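Local coordinates for protein hemin degrading factor (Pseudomonas aeruginosa, PDB 4MGF) that binds heme b and probably takes part in the handling or breakdown of heme taken up by the bacterium, at residues Asp317-Ser322 with Asp349-Ala354; Ala240-Asn245 with Ile305-Arg310. One frame throughout, in Å; residues are numbered along the deposited sequence.

Contact 1: residues Asp317-Ser322 with Asp349-Ala354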
ATOM      1  N   ASP A 317      -2.765 -20.545  14.310  1.00 31.23           N
ATOM      2  CA  ASP A 317      -1.781 -21.245  13.482  1.00 31.18           C
ATOM      3  C   ASP A 317      -0.406 -21.245  14.145  1.00 28.73           C
ATOM      4  O   ASP A 317       0.533 -21.861  13.646  1.00 29.96           O
ATOM      5  CB  ASP A 317      -1.632 -20.587  12.100  1.00 31.30           C
ATOM      6  CG  ASP A 317      -2.933 -20.530  11.317  1.00 39.88           C
ATOM      7  OD1 ASP A 317      -3.877 -21.295  11.627  1.00 40.76           O
ATOM      8  OD2 ASP A 317      -3.002 -19.707  10.373  1.00 38.78           O
ATOM      9  N   GLY A 318      -0.279 -20.524  15.251  1.00 26.68           N
ATOM     10  CA  GLY A 318       0.986 -20.453  15.962  1.00 24.08           C
ATOM     11  C   GLY A 318       1.511 -19.034  16.067  1.00 24.37           C
ATOM     12  O   GLY A 318       0.869 -18.086  15.618  1.00 19.73           O
ATOM     13  N   ILE A 319       2.680 -18.882  16.677  1.00 21.26           N
ATOM     14  CA  ILE A 319       3.321 -17.578  16.708  1.00 22.71           C
ATOM     15  C   ILE A 319       3.714 -17.166  15.288  1.00 23.21           C
ATOM     16  O   ILE A 319       4.269 -17.965  14.531  1.00 21.82           O
ATOM     17  CB  ILE A 319       4.537 -17.548  17.646  1.00 22.75           C
ATOM     18  CG1 ILE A 319       4.071 -17.714  19.102  1.00 18.51           C
ATOM     19  CG2 ILE A 319       5.314 -16.250  17.474  1.00 18.66           C
ATOM     20  CD1 ILE A 319       5.174 -17.577  20.126  1.00 22.35           C
ATOM     21  N   VAL A 320       3.382 -15.925  14.934  1.00 19.78           N
ATOM     22  CA  VAL A 320       3.718 -15.369  13.633  1.00 18.32           C
ATOM     23  C   VAL A 320       4.681 -14.218  13.832  1.00 15.35           C
ATOM     24  O   VAL A 320       4.418 -13.305  14.610  1.00 14.40           O
ATOM     25  CB  VAL A 320       2.463 -14.875  12.904  1.00 21.04           C
ATOM     26  CG1 VAL A 320       2.845 -14.152  11.588  1.00 18.03           C
ATOM     27  CG2 VAL A 320       1.548 -16.042  12.633  1.00 18.04           C
ATOM     28  N   THR A 321       5.808 -14.280  13.139  1.00 13.12           N
ATOM     29  CA  THR A 321       6.849 -13.278  13.295  1.00 15.32           C
ATOM     30  C   THR A 321       6.881 -12.320  12.109  1.00 16.05           C
ATOM     31  O   THR A 321       6.763 -12.748  10.959  1.00 16.06           O
ATOM     32  CB  THR A 321       8.237 -13.952  13.400  1.00 17.40           C
ATOM     33  OG1 THR A 321       8.187 -15.005  14.374  1.00 15.38           O
ATOM     34  CG2 THR A 321       9.297 -12.946  13.805  1.00 14.94           C
ATOM     35  N   SER A 322       7.077 -11.035  12.390  1.00 11.93           N
ATOM     36  CA  SER A 322       7.165 -10.043  11.327  1.00 14.64           C
ATOM     37  C   SER A 322       8.101  -8.889  11.661  1.00 12.05           C
ATOM     38  O   SER A 322       8.371  -8.609  12.825  1.00 11.99           O
ATOM     39  CB  SER A 322       5.763  -9.488  11.016  1.00 13.11           C
ATOM     40  OG  SER A 322       5.229  -8.814  12.138  1.00 10.78           O
ATOM     41  N   ASP A 349      12.749 -21.384   8.526  1.00 32.25           N
ATOM     42  CA  ASP A 349      13.748 -20.574   7.837  1.00 26.76           C
ATOM     43  C   ASP A 349      13.492 -19.082   8.023  1.00 27.27           C
ATOM     44  O   ASP A 349      14.403 -18.333   8.370  1.00 29.72           O
ATOM     45  CB  ASP A 349      13.858 -20.937   6.352  1.00 29.45           C
ATOM     46  CG  ASP A 349      12.536 -20.835   5.618  1.00 33.88           C
ATOM     47  OD1 ASP A 349      12.471 -21.322   4.472  1.00 39.44           O
ATOM     48  OD2 ASP A 349      11.563 -20.270   6.168  1.00 34.71           O
ATOM     49  N   TRP A 350      12.249 -18.653   7.817  1.00 29.85           N
ATOM     50  CA  TRP A 350      11.906 -17.256   8.044  1.00 25.61           C
ATOM     51  C   TRP A 350      12.073 -16.903   9.499  1.00 21.73           C
ATOM     52  O   TRP A 350      12.664 -15.872   9.825  1.00 21.47           O
ATOM     53  CB  TRP A 350      10.466 -16.943   7.618  1.00 23.95           C
ATOM     54  CG  TRP A 350       9.951 -15.650   8.215  1.00 20.79           C
ATOM     55  CD1 TRP A 350       9.009 -15.519   9.199  1.00 20.34           C
ATOM     56  CD2 TRP A 350      10.353 -14.307   7.871  1.00 18.76           C
ATOM     57  NE1 TRP A 350       8.803 -14.188   9.486  1.00 14.98           N
ATOM     58  CE2 TRP A 350       9.613 -13.427   8.687  1.00 14.90           C
ATOM     59  CE3 TRP A 350      11.257 -13.770   6.950  1.00 21.20           C
ATOM     60  CZ2 TRP A 350       9.752 -12.036   8.607  1.00 14.29           C
ATOM     61  CZ3 TRP A 350      11.391 -12.388   6.875  1.00 17.17           C
ATOM     62  CH2 TRP A 350      10.639 -11.540   7.694  1.00 15.17           C
ATOM     63  N   ARG A 351      11.542 -17.746  10.382  1.00 24.80           N
ATOM     64  CA  ARG A 351      11.645 -17.449  11.810  1.00 25.92           C
ATOM     65  C   ARG A 351      13.102 -17.248  12.210  1.00 24.74           C
ATOM     66  O   ARG A 351      13.420 -16.321  12.955  1.00 27.46           O
ATOM     67  CB  ARG A 351      10.987 -18.515  12.687  1.00 25.89           C
ATOM     68  CG  ARG A 351      11.153 -18.222  14.173  1.00 26.04           C
ATOM     69  CD  ARG A 351      10.348 -19.163  15.042  1.00 27.28           C
ATOM     70  NE  ARG A 351       8.921 -18.975  14.843  1.00 28.46           N
ATOM     71  CZ  ARG A 351       7.980 -19.676  15.463  1.00 29.08           C
ATOM     72  NH1 ARG A 351       8.314 -20.621  16.339  1.00 25.36           N
ATOM     73  NH2 ARG A 351       6.703 -19.431  15.208  1.00 24.38           N
ATOM     74  N   GLU A 352      13.982 -18.100  11.687  1.00 28.01           N
ATOM     75  CA  GLU A 352      15.412 -17.986  11.968  1.00 29.08           C
ATOM     76  C   GLU A 352      15.958 -16.644  11.526  1.00 24.49           C
ATOM     77  O   GLU A 352      16.627 -15.937  12.284  1.00 27.21           O
ATOM     78  CB  GLU A 352      16.203 -19.087  11.266  1.00 30.85           C
ATOM     79  CG  GLU A 352      17.704 -19.004  11.554  1.00 35.96           C
ATOM     80  CD  GLU A 352      18.529 -20.037  10.793  1.00 47.19           C
ATOM     81  OE1 GLU A 352      19.774 -19.956  10.851  1.00 48.19           O
ATOM     82  OE2 GLU A 352      17.937 -20.926  10.139  1.00 48.94           O
ATOM     83  N   LEU A 353      15.676 -16.292  10.283  1.00 25.91           N
ATOM     84  CA  LEU A 353      16.206 -15.063   9.734  1.00 23.59           C
ATOM     85  C   LEU A 353      15.700 -13.832  10.491  1.00 21.71           C
ATOM     86  O   LEU A 353      16.472 -12.919  10.790  1.00 23.35           O
ATOM     87  CB  LEU A 353      15.858 -14.983   8.254  1.00 29.69           C
ATOM     88  CG  LEU A 353      16.354 -13.757   7.504  1.00 25.09           C
ATOM     89  CD1 LEU A 353      17.854 -13.776   7.374  1.00 27.58           C
ATOM     90  CD2 LEU A 353      15.681 -13.698   6.136  1.00 27.57           C
ATOM     91  N   ALA A 354      14.409 -13.821  10.810  1.00 20.14           N
ATOM     92  CA  ALA A 354      13.768 -12.659  11.421  1.00 19.94           C
ATOM     93  C   ALA A 354      14.319 -12.400  12.815  1.00 21.08           C
ATOM     94  O   ALA A 354      14.409 -11.255  13.276  1.00 17.48           O
ATOM     95  CB  ALA A 354      12.243 -12.857  11.478  1.00 17.61           C
TER
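Trp-350 and Thr-321 meet where helix 348-355 packs on an antiparallel sheet, at the start of strand 320-326, in the second HemS/ChuX-type half of this heme-binding protein. The helix runs at 45° to the strand segment, with axes 8.7 Å apart, and two of its consecutive side chains divide the work.

Trp-350 is the buried one. Its CB starts toward the strand, and with CG swung opposite the backbone N (chi1 163°) the indole presents its five-membered-ring edge to Thr-321. NE1 donates to Thr-321 O at 2.9 Å, nearly straight at 160°; the oxygen lies close to the ring plane, whereas the nitrogen approaches from above the carbonyl plane rather than along a lone pair. Farther along the same edge, CZ2 passes Ser-322 CA at 4.3 Å. One indole face carries the CB of Ala-354, one helical turn on, and that methyl also meets Thr-321 CG2 at 3.8 Å. The indole is thus fixed by a polar bond at its edge and by packing on a face.

Arg-351 covers the more exposed flank. Its chain bends at chi3, bringing NE to 4.1 Å from Thr-321 OG1. Both groups find their stronger partner in Glu-346, which forms a salt bridge with Arg-351 NE and a hydrogen bond with Thr-321 OG1, so a single carboxylate ties helix to strand from just before the helix. At the tip of the arginine, NH2 stands 2.9 Å from Ile-319 O, which sits at the edge of the guanidinium, near its plane.

Contact 2: residues Ala240-Asn245 with Ile305-Arg310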
ATOM      1  N   ALA A 240       7.716  -7.577  21.221  1.00 14.06           N
ATOM      2  CA  ALA A 240       8.135  -6.543  20.293  1.00 16.79           C
ATOM      3  C   ALA A 240       9.445  -5.924  20.744  1.00 15.86           C
ATOM      4  O   ALA A 240       9.555  -5.467  21.882  1.00 16.50           O
ATOM      5  CB  ALA A 240       7.085  -5.478  20.208  1.00 13.90           C
ATOM      6  N   GLU A 241      10.426  -5.896  19.846  1.00 18.48           N
ATOM      7  CA  GLU A 241      11.684  -5.211  20.130  1.00 16.28           C
ATOM      8  C   GLU A 241      12.154  -4.370  18.962  1.00 16.90           C
ATOM      9  O   GLU A 241      12.078  -4.780  17.795  1.00 14.66           O
ATOM     10  CB  GLU A 241      12.784  -6.180  20.596  1.00 17.41           C
ATOM     11  CG  GLU A 241      12.854  -7.494  19.848  1.00 19.51           C
ATOM     12  CD  GLU A 241      13.825  -8.484  20.507  1.00 27.35           C
ATOM     13  OE1 GLU A 241      14.418  -8.138  21.553  1.00 29.52           O
ATOM     14  OE2 GLU A 241      13.994  -9.605  19.982  1.00 28.23           O
ATOM     15  N   ARG A 242      12.611  -3.169  19.295  1.00 12.80           N
ATOM     16  CA  ARG A 242      13.102  -2.239  18.306  1.00 15.89           C
ATOM     17  C   ARG A 242      14.467  -2.685  17.774  1.00 18.98           C
ATOM     18  O   ARG A 242      15.340  -3.154  18.528  1.00 13.77           O
ATOM     19  CB  ARG A 242      13.178  -0.836  18.910  1.00 18.59           C
ATOM     20  CG  ARG A 242      13.441   0.269  17.890  1.00 22.47           C
ATOM     21  CD  ARG A 242      12.847   1.569  18.385  1.00 20.49           C
ATOM     22  NE  ARG A 242      13.324   2.725  17.641  1.00 19.14           N
ATOM     23  CZ  ARG A 242      13.055   3.977  17.989  1.00 21.50           C
ATOM     24  NH1 ARG A 242      12.320   4.218  19.066  1.00 21.10           N
ATOM     25  NH2 ARG A 242      13.517   4.988  17.264  1.00 28.70           N
ATOM     26  N   LEU A 243      14.622  -2.542  16.463  1.00 14.83           N
ATOM     27  CA  LEU A 243      15.818  -2.936  15.739  1.00 18.74           C
ATOM     28  C   LEU A 243      16.492  -1.700  15.163  1.00 21.04           C
ATOM     29  O   LEU A 243      15.879  -0.628  15.055  1.00 17.62           O
ATOM     30  CB  LEU A 243      15.453  -3.869  14.589  1.00 16.97           C
ATOM     31  CG  LEU A 243      14.589  -5.083  14.934  1.00 20.61           C
ATOM     32  CD1 LEU A 243      13.996  -5.703  13.660  1.00 17.11           C
ATOM     33  CD2 LEU A 243      15.389  -6.124  15.731  1.00 21.55           C
ATOM     34  N   ASP A 244      17.760  -1.842  14.797  1.00 18.09           N
ATOM     35  CA  ASP A 244      18.441  -0.734  14.176  1.00 17.17           C
ATOM     36  C   ASP A 244      17.781  -0.552  12.805  1.00 15.73           C
ATOM     37  O   ASP A 244      17.568  -1.524  12.088  1.00 14.45           O
ATOM     38  CB  ASP A 244      19.932  -1.028  14.050  1.00 18.71           C
ATOM     39  CG  ASP A 244      20.732   0.192  13.629  1.00 27.79           C
ATOM     40  OD1 ASP A 244      21.213   0.935  14.522  1.00 31.14           O
ATOM     41  OD2 ASP A 244      20.869   0.414  12.406  1.00 30.76           O
ATOM     42  N   ASN A 245      17.427   0.684  12.474  1.00 15.99           N
ATOM     43  CA  ASN A 245      16.733   0.970  11.207  1.00 19.32           C
ATOM     44  C   ASN A 245      17.425   0.371   9.980  1.00 17.84           C
ATOM     45  O   ASN A 245      16.763  -0.080   9.043  1.00 19.69           O
ATOM     46  CB  ASN A 245      16.530   2.479  11.005  1.00 16.04           C
ATOM     47  CG  ASN A 245      15.492   3.073  11.957  1.00 18.97           C
ATOM     48  OD1 ASN A 245      14.684   2.360  12.533  1.00 17.64           O
ATOM     49  ND2 ASN A 245      15.512   4.391  12.111  1.00 19.89           N
ATOM     50  N   ILE A 305      12.203   6.047   7.358  1.00 14.56           N
ATOM     51  CA  ILE A 305      12.073   5.069   8.454  1.00 17.46           C
ATOM     52  C   ILE A 305      12.520   5.625   9.800  1.00 19.82           C
ATOM     53  O   ILE A 305      13.701   5.883   9.999  1.00 16.28           O
ATOM     54  CB  ILE A 305      12.896   3.800   8.174  1.00 17.45           C
ATOM     55  CG1 ILE A 305      12.337   3.053   6.967  1.00 18.13           C
ATOM     56  CG2 ILE A 305      12.902   2.877   9.391  1.00 20.03           C
ATOM     57  CD1 ILE A 305      13.102   1.793   6.619  1.00 15.92           C
ATOM     58  N   ALA A 306      11.571   5.807  10.724  1.00 16.35           N
ATOM     59  CA  ALA A 306      11.880   6.362  12.041  1.00 15.32           C
ATOM     60  C   ALA A 306      12.107   5.257  13.068  1.00 18.73           C
ATOM     61  O   ALA A 306      12.945   5.396  13.953  1.00 16.33           O
ATOM     62  CB  ALA A 306      10.767   7.279  12.516  1.00 17.63           C
ATOM     63  N   GLU A 307      11.332   4.181  12.958  1.00 14.80           N
ATOM     64  CA  GLU A 307      11.491   3.031  13.829  1.00 14.60           C
ATOM     65  C   GLU A 307      11.196   1.713  13.110  1.00 13.63           C
ATOM     66  O   GLU A 307      10.386   1.643  12.171  1.00 14.74           O
ATOM     67  CB  GLU A 307      10.691   3.182  15.145  1.00 17.97           C
ATOM     68  CG  GLU A 307       9.346   3.892  15.040  1.00 17.73           C
ATOM     69  CD  GLU A 307       8.711   4.182  16.404  1.00 18.97           C
ATOM     70  OE1 GLU A 307       8.591   3.246  17.216  1.00 18.73           O
ATOM     71  OE2 GLU A 307       8.334   5.347  16.661  1.00 19.90           O
ATOM     72  N   LEU A 308      11.882   0.672  13.557  1.00 12.65           N
ATOM     73  CA  LEU A 308      11.762  -0.646  12.979  1.00 13.27           C
ATOM     74  C   LEU A 308      11.623  -1.671  14.103  1.00 14.61           C
ATOM     75  O   LEU A 308      12.361  -1.623  15.093  1.00 13.33           O
ATOM     76  CB  LEU A 308      13.003  -0.945  12.146  1.00 11.92           C
ATOM     77  CG  LEU A 308      13.074  -2.315  11.481  1.00 13.08           C
ATOM     78  CD1 LEU A 308      11.966  -2.464  10.436  1.00 11.30           C
ATOM     79  CD2 LEU A 308      14.461  -2.545  10.863  1.00 13.04           C
ATOM     80  N   TRP A 309      10.695  -2.609  13.951  1.00 13.56           N
ATOM     81  CA  TRP A 309      10.381  -3.526  15.053  1.00 13.22           C
ATOM     82  C   TRP A 309      10.306  -4.961  14.593  1.00 13.24           C
ATOM     83  O   TRP A 309       9.808  -5.243  13.507  1.00 12.17           O
ATOM     84  CB  TRP A 309       9.040  -3.156  15.685  1.00 12.67           C
ATOM     85  CG  TRP A 309       9.039  -1.878  16.450  1.00 11.62           C
ATOM     86  CD1 TRP A 309       8.940  -0.619  15.939  1.00 11.51           C
ATOM     87  CD2 TRP A 309       9.113  -1.734  17.874  1.00 11.86           C
ATOM     88  NE1 TRP A 309       8.955   0.305  16.961  1.00 15.47           N
ATOM     89  CE2 TRP A 309       9.063  -0.359  18.158  1.00 14.66           C
ATOM     90  CE3 TRP A 309       9.238  -2.642  18.938  1.00 14.77           C
ATOM     91  CZ2 TRP A 309       9.119   0.138  19.461  1.00 14.15           C
ATOM     92  CZ3 TRP A 309       9.300  -2.151  20.234  1.00 12.38           C
ATOM     93  CH2 TRP A 309       9.246  -0.774  20.484  1.00 15.78           C
ATOM     94  N   ARG A 310      10.812  -5.870  15.418  1.00 11.43           N
ATOM     95  CA  ARG A 310      10.533  -7.279  15.242  1.00 10.36           C
ATOM     96  C   ARG A 310       9.289  -7.536  16.091  1.00 14.44           C
ATOM     97  O   ARG A 310       9.266  -7.174  17.262  1.00 13.15           O
ATOM     98  CB  ARG A 310      11.709  -8.122  15.744  1.00 11.49           C
ATOM     99  CG  ARG A 310      11.448  -9.622  15.723  1.00 15.90           C
ATOM    100  CD  ARG A 310      12.738 -10.474  15.838  1.00 24.34           C
ATOM    101  NE  ARG A 310      13.658 -10.008  16.880  1.00 22.03           N
ATOM    102  CZ  ARG A 310      14.946  -9.717  16.677  1.00 28.14           C
ATOM    103  NH1 ARG A 310      15.488  -9.839  15.465  1.00 23.22           N
ATOM    104  NH2 ARG A 310      15.696  -9.292  17.688  1.00 23.75           N
TER
HETATM  105  O   HOH W   1      14.146   1.473  15.138  1.00 15.50           O
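Glu-241 faces Arg-310 across an antiparallel pair in which strand 240-243, the outermost strand of the sheet, lies beside strand 307-313. Their backbones exchange two hydrogen bonds, and their side chains run side by side in the same direction to a salt bridge. Arg-310 NH2 and NE both donate to Glu-241 OE2, at 2.9 and 3.1 Å, from the same face of the carboxylate; the oxygen lies near the guanidinium plane, although the two planes are 74° apart. Leu-243 CD2 packs over a guanidinium face.

On the other side of the sheet, Arg-242 and Trp-309 form a non-hydrogen-bonded pair. Arg-242 CB sits 4.0 Å from the centroid of the six-membered ring, almost on its normal, in a CH-pi contact. Trp-309 NE1 is held in turn by the anti lone pair of Glu-307 OE1 at 3.0 Å, which fixes the indole's rotation, while Leu-232 of helix 228-235 packs against it.

Where the strands diverge, a water accepts from Arg-242 NE and Leu-308 N and donates to Leu-243 O and Asn-245 OD1. Ala-306 and Glu-307 make a classic beta bulge opposite Phe-326.

Farther out, Arg-310 NH1 donates to Phe-357 O, and Arg-312 also salt-bridges Glu-241 OE2. That oxygen is thus paired with two neighbouring arginines, which would probably favour its ionised form and offset the closeness of their like charges.

Both segments of contact 2 precede those of contact 1 in the sequence, and the centres of the two contacts lie 16 Å apart on the same side of the molecule's centre. Both belong to one antiparallel sheet: strand 307-313 follows strand 240-243 across it and is itself followed by strand 320-326. Arg-310 of contact 2 connects them directly, its NH1 lying 2.8 Å from Ala-354 O in a probable hydrogen bond, so the outermost strand and helix 348-355 meet through one guanidinium. The heme-binding Lys-313 ends strand 307-313, with its side chain about 4 Å from that of Ser-322, so the sheet that holds both contacts also carries a residue of the heme site.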